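Local coordinates for novel protein similar to vertebrate potassium voltage-gated channel, subfamily H (Eag-related) family (Danio rerio, PDB 3UKN) that probably serves as the pore-forming subunit of a tetrameric voltage-gated potassium channel, of which this piece is the cytoplasmic C-linker and cyclic nucleotide-binding homology domain, at residues L21-F24 with I25-H28; T45-V48 with N49-I52; A86-G89 with C90-L94. One frame throughout, in Å; residues are numbered along the deposited sequence.

Contact 1. Residues L21-F24 with I25-H28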
loop_
_atom_site.group_PDB
_atom_site.type_symbol
_atom_site.label_atom_id
_atom_site.label_comp_id
_atom_site.label_asym_id
_atom_site.label_seq_id
_atom_site.Cartn_x
_atom_site.Cartn_y
_atom_site.Cartn_z
ATOM N N LEU B 21 -2.335 11.145 -9.338
ATOM C CA LEU B 21 -1.257 11.968 -9.891
ATOM C C LEU B 21 -1.749 13.386 -10.204
ATOM O O LEU B 21 -1.050 14.376 -9.980
ATOM C CB LEU B 21 -0.692 11.330 -11.151
ATOM C CG LEU B 21 0.591 11.979 -11.637
ATOM C CD1 LEU B 21 1.603 12.021 -10.505
ATOM C CD2 LEU B 21 1.145 11.219 -12.838
ATOM N N LYS B 22 -2.958 13.481 -10.734
ATOM C CA LYS B 22 -3.539 14.778 -11.009
ATOM C C LYS B 22 -3.834 15.565 -9.721
ATOM O O LYS B 22 -3.554 16.756 -9.651
ATOM C CB LYS B 22 -4.765 14.625 -11.898
ATOM C CG LYS B 22 -4.391 14.224 -13.318
ATOM C CD LYS B 22 -5.610 14.009 -14.216
ATOM C CE LYS B 22 -5.172 13.771 -15.660
ATOM N NZ LYS B 22 -6.315 13.612 -16.622
ATOM N N ASP B 23 -4.373 14.895 -8.705
ATOM C CA ASP B 23 -4.568 15.518 -7.404
ATOM C C ASP B 23 -3.273 16.149 -6.916
ATOM O O ASP B 23 -3.245 17.320 -6.527
ATOM C CB ASP B 23 -5.008 14.483 -6.380
ATOM C CG ASP B 23 -6.505 14.365 -6.279
ATOM O OD1 ASP B 23 -7.206 14.672 -7.274
ATOM O OD2 ASP B 23 -6.979 13.963 -5.196
ATOM N N PHE B 24 -2.202 15.363 -6.931
ATOM C CA PHE B 24 -0.921 15.816 -6.402
ATOM C C PHE B 24 -0.414 17.071 -7.109
ATOM O O PHE B 24 0.145 17.963 -6.474
ATOM C CB PHE B 24 0.105 14.693 -6.488
ATOM C CG PHE B 24 1.483 15.077 -6.019
ATOM C CD1 PHE B 24 1.908 14.761 -4.736
ATOM C CD2 PHE B 24 2.375 15.718 -6.877
ATOM C CE1 PHE B 24 3.203 15.088 -4.314
ATOM C CE2 PHE B 24 3.660 16.052 -6.453
ATOM C CZ PHE B 24 4.074 15.737 -5.175
ATOM N N ILE B 25 -0.626 17.132 -8.420
ATOM C CA ILE B 25 -0.281 18.291 -9.233
ATOM C C ILE B 25 -1.162 19.500 -8.898
ATOM O O ILE B 25 -0.711 20.646 -8.911
ATOM C CB ILE B 25 -0.492 17.969 -10.716
ATOM C CG1 ILE B 25 0.433 16.827 -11.156
ATOM C CG2 ILE B 25 -0.306 19.228 -11.576
ATOM C CD1 ILE B 25 0.033 16.215 -12.482
ATOM N N ARG B 26 -2.429 19.230 -8.615
ATOM C CA ARG B 26 -3.398 20.272 -8.342
ATOM C C ARG B 26 -3.233 20.823 -6.928
ATOM O O ARG B 26 -3.360 22.021 -6.710
ATOM C CB ARG B 26 -4.813 19.723 -8.521
ATOM C CG ARG B 26 -5.899 20.779 -8.541
ATOM C CD ARG B 26 -7.240 20.195 -8.123
ATOM N NE ARG B 26 -7.327 20.055 -6.673
ATOM C CZ ARG B 26 -7.339 18.893 -6.028
ATOM N NH1 ARG B 26 -7.283 17.756 -6.705
ATOM N NH2 ARG B 26 -7.414 18.869 -4.704
ATOM N N VAL B 27 -2.950 19.956 -5.964
ATOM C CA VAL B 27 -2.865 20.426 -4.590
ATOM C C VAL B 27 -1.620 21.275 -4.383
ATOM O O VAL B 27 -1.592 22.137 -3.508
ATOM C CB VAL B 27 -2.869 19.273 -3.579
ATOM C CG1 VAL B 27 -4.205 18.529 -3.621
ATOM C CG2 VAL B 27 -1.730 18.335 -3.867
ATOM N N HIS B 28 -0.597 21.034 -5.196
ATOM C CA HIS B 28 0.678 21.729 -5.053
ATOM C C HIS B 28 0.850 22.794 -6.118
ATOM O O HIS B 28 1.942 23.333 -6.298
ATOM C CB HIS B 28 1.841 20.732 -5.116
ATOM C CG HIS B 28 1.889 19.789 -3.957
ATOM N ND1 HIS B 28 1.313 18.538 -3.990
ATOM C CD2 HIS B 28 2.432 19.923 -2.721
ATOM C CE1 HIS B 28 1.509 17.938 -2.829
ATOM N NE2 HIS B 28 2.180 18.759 -2.041
#

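Contact 2. Residues T45-V48 with N49-I52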
loop_
_atom_site.group_PDB
_atom_site.type_symbol
_atom_site.label_atom_id
_atom_site.label_comp_id
_atom_site.label_asym_id
_atom_site.label_seq_id
_atom_site.Cartn_x
_atom_site.Cartn_y
_atom_site.Cartn_z
ATOM N N THR B 45 6.130 5.129 -17.846
ATOM C CA THR B 45 6.786 4.286 -16.847
ATOM C C THR B 45 5.837 3.353 -16.094
ATOM O O THR B 45 6.273 2.575 -15.258
ATOM C CB THR B 45 7.568 5.133 -15.822
ATOM O OG1 THR B 45 6.655 5.968 -15.098
ATOM C CG2 THR B 45 8.606 6.018 -16.520
ATOM N N TRP B 46 4.548 3.412 -16.406
ATOM C CA TRP B 46 3.548 2.634 -15.676
ATOM C C TRP B 46 3.566 1.119 -15.905
ATOM O O TRP B 46 3.792 0.647 -17.018
ATOM C CB TRP B 46 2.148 3.151 -16.002
ATOM C CG TRP B 46 1.048 2.261 -15.505
ATOM C CD1 TRP B 46 0.354 1.326 -16.229
ATOM C CD2 TRP B 46 0.513 2.216 -14.174
ATOM N NE1 TRP B 46 -0.579 0.706 -15.426
ATOM C CE2 TRP B 46 -0.498 1.235 -14.159
ATOM C CE3 TRP B 46 0.791 2.915 -12.991
ATOM C CZ2 TRP B 46 -1.236 0.936 -13.011
ATOM C CZ3 TRP B 46 0.060 2.615 -11.849
ATOM C CH2 TRP B 46 -0.943 1.633 -11.867
ATOM N N SER B 47 3.305 0.368 -14.836
ATOM C CA SER B 47 2.917 -1.043 -14.935
ATOM C C SER B 47 1.962 -1.374 -13.787
ATOM O O SER B 47 2.043 -0.788 -12.707
ATOM C CB SER B 47 4.132 -1.972 -14.895
ATOM O OG SER B 47 4.700 -1.997 -13.599
ATOM N N VAL B 48 1.048 -2.309 -14.002
ATOM C CA VAL B 48 0.207 -2.724 -12.895
ATOM C C VAL B 48 1.049 -3.304 -11.780
ATOM O O VAL B 48 0.794 -3.035 -10.612
ATOM C CB VAL B 48 -0.846 -3.742 -13.303
ATOM C CG1 VAL B 48 -1.479 -4.367 -12.053
ATOM C CG2 VAL B 48 -1.883 -3.062 -14.165
ATOM N N ASN B 49 2.052 -4.097 -12.141
ATOM C CA ASN B 49 2.890 -4.768 -11.152
ATOM C C ASN B 49 3.457 -3.786 -10.140
ATOM O O ASN B 49 3.468 -4.069 -8.951
ATOM C CB ASN B 49 4.017 -5.568 -11.820
ATOM C CG ASN B 49 4.967 -6.193 -10.809
ATOM O OD1 ASN B 49 4.600 -7.105 -10.076
ATOM N ND2 ASN B 49 6.194 -5.702 -10.769
ATOM N N ASN B 50 3.906 -2.622 -10.605
ATOM C CA ASN B 50 4.463 -1.625 -9.702
ATOM C C ASN B 50 3.426 -0.741 -9.013
ATOM O O ASN B 50 3.761 0.009 -8.089
ATOM C CB ASN B 50 5.517 -0.763 -10.417
ATOM C CG ASN B 50 6.835 -1.497 -10.603
ATOM O OD1 ASN B 50 6.936 -2.690 -10.316
ATOM N ND2 ASN B 50 7.847 -0.790 -11.084
ATOM N N GLY B 51 2.172 -0.811 -9.451
ATOM C CA GLY B 51 1.144 0.023 -8.861
ATOM C C GLY B 51 0.037 -0.714 -8.121
ATOM O O GLY B 51 -1.062 -0.162 -7.916
ATOM N N ILE B 52 0.306 -1.951 -7.704
ATOM C CA ILE B 52 -0.738 -2.767 -7.080
ATOM C C ILE B 52 -1.283 -2.189 -5.771
ATOM O O ILE B 52 -0.596 -1.463 -5.044
ATOM C CB ILE B 52 -0.292 -4.235 -6.844
ATOM C CG1 ILE B 52 0.616 -4.345 -5.623
ATOM C CG2 ILE B 52 0.373 -4.811 -8.084
ATOM C CD1 ILE B 52 1.098 -5.768 -5.358
#

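Contact 3. Residues A86-G89 with C90-L94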
loop_
_atom_site.group_PDB
_atom_site.type_symbol
_atom_site.label_atom_id
_atom_site.label_comp_id
_atom_site.label_asym_id
_atom_site.label_seq_id
_atom_site.Cartn_x
_atom_site.Cartn_y
_atom_site.Cartn_z
ATOM N N ALA B 86 -5.690 -27.166 -0.005
ATOM C CA ALA B 86 -5.598 -26.176 1.050
ATOM C C ALA B 86 -6.784 -26.358 2.007
ATOM O O ALA B 86 -7.896 -26.584 1.565
ATOM C CB ALA B 86 -5.568 -24.778 0.470
ATOM N N SER B 87 -6.540 -26.283 3.311
ATOM C CA SER B 87 -7.625 -26.300 4.301
ATOM C C SER B 87 -8.620 -25.144 4.105
ATOM O O SER B 87 -8.309 -24.172 3.431
ATOM C CB SER B 87 -7.040 -26.221 5.707
ATOM O OG SER B 87 -6.661 -24.895 6.003
ATOM N N ARG B 88 -9.806 -25.235 4.704
ATOM C CA ARG B 88 -10.833 -24.201 4.543
ATOM C C ARG B 88 -10.360 -22.864 5.102
ATOM O O ARG B 88 -10.582 -21.790 4.505
ATOM C CB ARG B 88 -12.141 -24.625 5.219
ATOM C CG ARG B 88 -13.313 -23.679 4.989
ATOM C CD ARG B 88 -14.529 -24.101 5.870
ATOM N NE ARG B 88 -14.307 -23.731 7.265
ATOM C CZ ARG B 88 -15.033 -24.131 8.299
ATOM N NH1 ARG B 88 -16.063 -24.954 8.126
ATOM N NH2 ARG B 88 -14.714 -23.708 9.517
ATOM N N GLY B 89 -9.686 -22.926 6.241
ATOM C CA GLY B 89 -9.118 -21.722 6.812
ATOM C C GLY B 89 -8.099 -21.046 5.912
ATOM O O GLY B 89 -7.993 -19.826 5.890
ATOM N N CYS B 90 -7.338 -21.827 5.167
ATOM C CA CYS B 90 -6.345 -21.245 4.263
ATOM C C CYS B 90 -7.020 -20.609 3.053
ATOM O O CYS B 90 -6.663 -19.513 2.628
ATOM C CB CYS B 90 -5.337 -22.300 3.800
ATOM S SG CYS B 90 -4.055 -21.649 2.705
ATOM N N LEU B 91 -8.012 -21.284 2.491
ATOM C CA LEU B 91 -8.710 -20.688 1.366
ATOM C C LEU B 91 -9.478 -19.401 1.743
ATOM O O LEU B 91 -9.487 -18.415 0.991
ATOM C CB LEU B 91 -9.596 -21.727 0.680
ATOM C CG LEU B 91 -8.670 -22.707 -0.055
ATOM C CD1 LEU B 91 -9.325 -24.047 -0.338
ATOM C CD2 LEU B 91 -8.112 -22.084 -1.344
ATOM N N ARG B 92 -10.112 -19.393 2.905
ATOM C CA ARG B 92 -10.831 -18.184 3.309
ATOM C C ARG B 92 -9.909 -16.967 3.394
ATOM O O ARG B 92 -10.162 -15.954 2.746
ATOM C CB ARG B 92 -11.606 -18.402 4.605
ATOM C CG ARG B 92 -12.919 -19.120 4.348
ATOM C CD ARG B 92 -13.601 -19.544 5.625
ATOM N NE ARG B 92 -14.881 -20.194 5.371
ATOM C CZ ARG B 92 -15.632 -20.734 6.326
ATOM N NH1 ARG B 92 -15.213 -20.698 7.586
ATOM N NH2 ARG B 92 -16.794 -21.311 6.030
ATOM N N SER B 93 -8.844 -17.082 4.181
ATOM C CA SER B 93 -7.807 -16.047 4.285
ATOM C C SER B 93 -7.343 -15.550 2.917
ATOM O O SER B 93 -7.320 -14.358 2.663
ATOM C CB SER B 93 -6.605 -16.578 5.069
ATOM O OG SER B 93 -7.014 -17.178 6.291
ATOM N N LEU B 94 -6.984 -16.471 2.030
ATOM C CA LEU B 94 -6.553 -16.091 0.696
ATOM C C LEU B 94 -7.612 -15.315 -0.055
ATOM O O LEU B 94 -7.314 -14.369 -0.788
ATOM C CB LEU B 94 -6.154 -17.327 -0.127
ATOM C CG LEU B 94 -4.823 -17.987 0.240
ATOM C CD1 LEU B 94 -4.536 -19.215 -0.647
ATOM C CD2 LEU B 94 -3.703 -16.976 0.117
#

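Contact 1. Residues L21-F24 with I25-H28
The last turns of helix 13-27, the first long helix of the C-linker, hold this contact, in which Phe24 and His28 meet one turn apart at the helix end. His28 ND1 gives a hydrogen bond of 2.8 Å to Phe24 O, nearly straight at 160°; it lies in the carbonyl plane on a lone pair, and the oxygen lies in the imidazole plane. His28 N reaches the same oxygen by a weak bond, so backbone and side chain of one residue share a single acceptor. His28 ND1 also stands over the centre of one Phe24 ring face, 3.8 Å above its plane. The closest ring carbons, His28 CE1 and Phe24 CE1, are 3.6 Å apart, the planes oblique at 43°. Phe24 has CG anti to its backbone N (chi1 178°), which sets CG beside the carbonyl carbon and turns one ring face to the imidazole. The pair sits at the C-terminal end of the helix, where His28 is the first residue to leave helical angles. His28 NE2 bonds to Lys75 of the second subunit, and Phe24 packs on Leu58 there. On the outer surface Asp23 OD1 and Arg26 NH1 form a salt bridge of 3.1 Å, a weak hydrogen bond with carboxylate and guanidinium almost perpendicular; the bend at chi3 turns the arginine back toward the acid. Ile25 lays CG1 against Leu21 O at 3.1 Å, and both residues face helix 32-45.

Contact 2. Residues T45-V48 with N49-I52
Ser47 and Asn50 meet through side chain and backbone: Asn50 N donates to Ser47 OG at 3.2 Å with an angle of 155°, and Asn50 CB sits 3.5 Å from the same oxygen. The serine holds OG between its backbone N and carbonyl carbon (chi1 71°), a position that turns the hydroxyl toward the amide three residues on. Ser47 O receives weak bonds from Asn50 N and Gly51 N, which completes an ST motif. Gly51 N to Val48 O at 2.9 Å closes a type I beta turn over Asn49 and Asn50; the donor stands well above the carbonyl plane, 63° out of it, rather than on a lone pair. Both motifs lie in the loop between helix 32-45, the C-linker's second helix, and helix 63-71. Trp46 brings CH2 to 4.0 Å from Gly51 CA, obliquely to the ring, while one indole face has Val48 N above its rim. Ile52 CG2 approaches Val48 O at 3.1 Å from beyond the turn. Farther out, Trp46 NE1 bonds to Glu107 and its ring meets Tyr14 edge-to-face, fixing the indole between helix 13-27 and the residue just before strand 108-110. The Asn49 amide is held by three bonds: OD1 accepts from Gln117 N and also bonds Tyr120 OH, while ND2 donates to Ala115 O. Backbone bonds of Val48 with Phe108 and of Asn49 with Leu109 tie the turn to strand 108-110.

Contact 3. Residues A86-G89 with C90-L94
Ser87 is the N-cap of helix 88-96: its OG accepts from Cys90 N at 3.3 Å and an angle of 149°. Chi1 of 78° puts OG between the backbone N and the carbonyl carbon, where it faces the Cys90 amide. Ser87 O takes Leu91 N at 3.1 Å, and Arg88 O takes Arg92 N at 2.9 Å, the first i to i+4 bonds of the helix. Gly89 O serves two donors of one residue, Ser93 OG at 2.9 Å and, weakly, Ser93 N. The helix leads into strand 99-103, the first of the beta-roll, as the first helix of cyclic nucleotide-binding domains does. Apolar contact joins Ala86 to the first turn: Ala86 CB lies 3.8 Å from Leu91 CG and 4.1 Å from Cys90 SG, while Ala86 and Cys90 also touch Tyr188 of helix 186-199. Among the charged groups, the Arg88 and Arg92 side chains run alongside each other with guanidinium planes only 17° apart. Arg88 NE stands over one face of the Arg92 group, 3.2 Å from Arg92 NH1; both are donors, so this is close packing of like charges. Arg92 also rests on Ala67, Ala70 and Met71 of helix 63-71.

How the contacts relate
The three contacts follow one another along the chain and do not touch. Contact 1 ends helix 13-27 and contact 2 lies just after helix 32-45, the helix that packs on it; their centres are 19 Å apart, with nearest atoms about 8 Å. Contact 3 begins helix 88-96, on the opposite side of the chain's centre: its centre is 41 Å from that of contact 1 and 28 Å from that of contact 2. Contacts 1 and 2 both touch the second subunit, contact 1 at the end of the first helix, while contact 2 links C-linker and beta-roll through strand 108-110. Contact 3 lies where the homology domain's helices 175-184 and 186-199 and C-linker helix 63-71 meet helix 88-96.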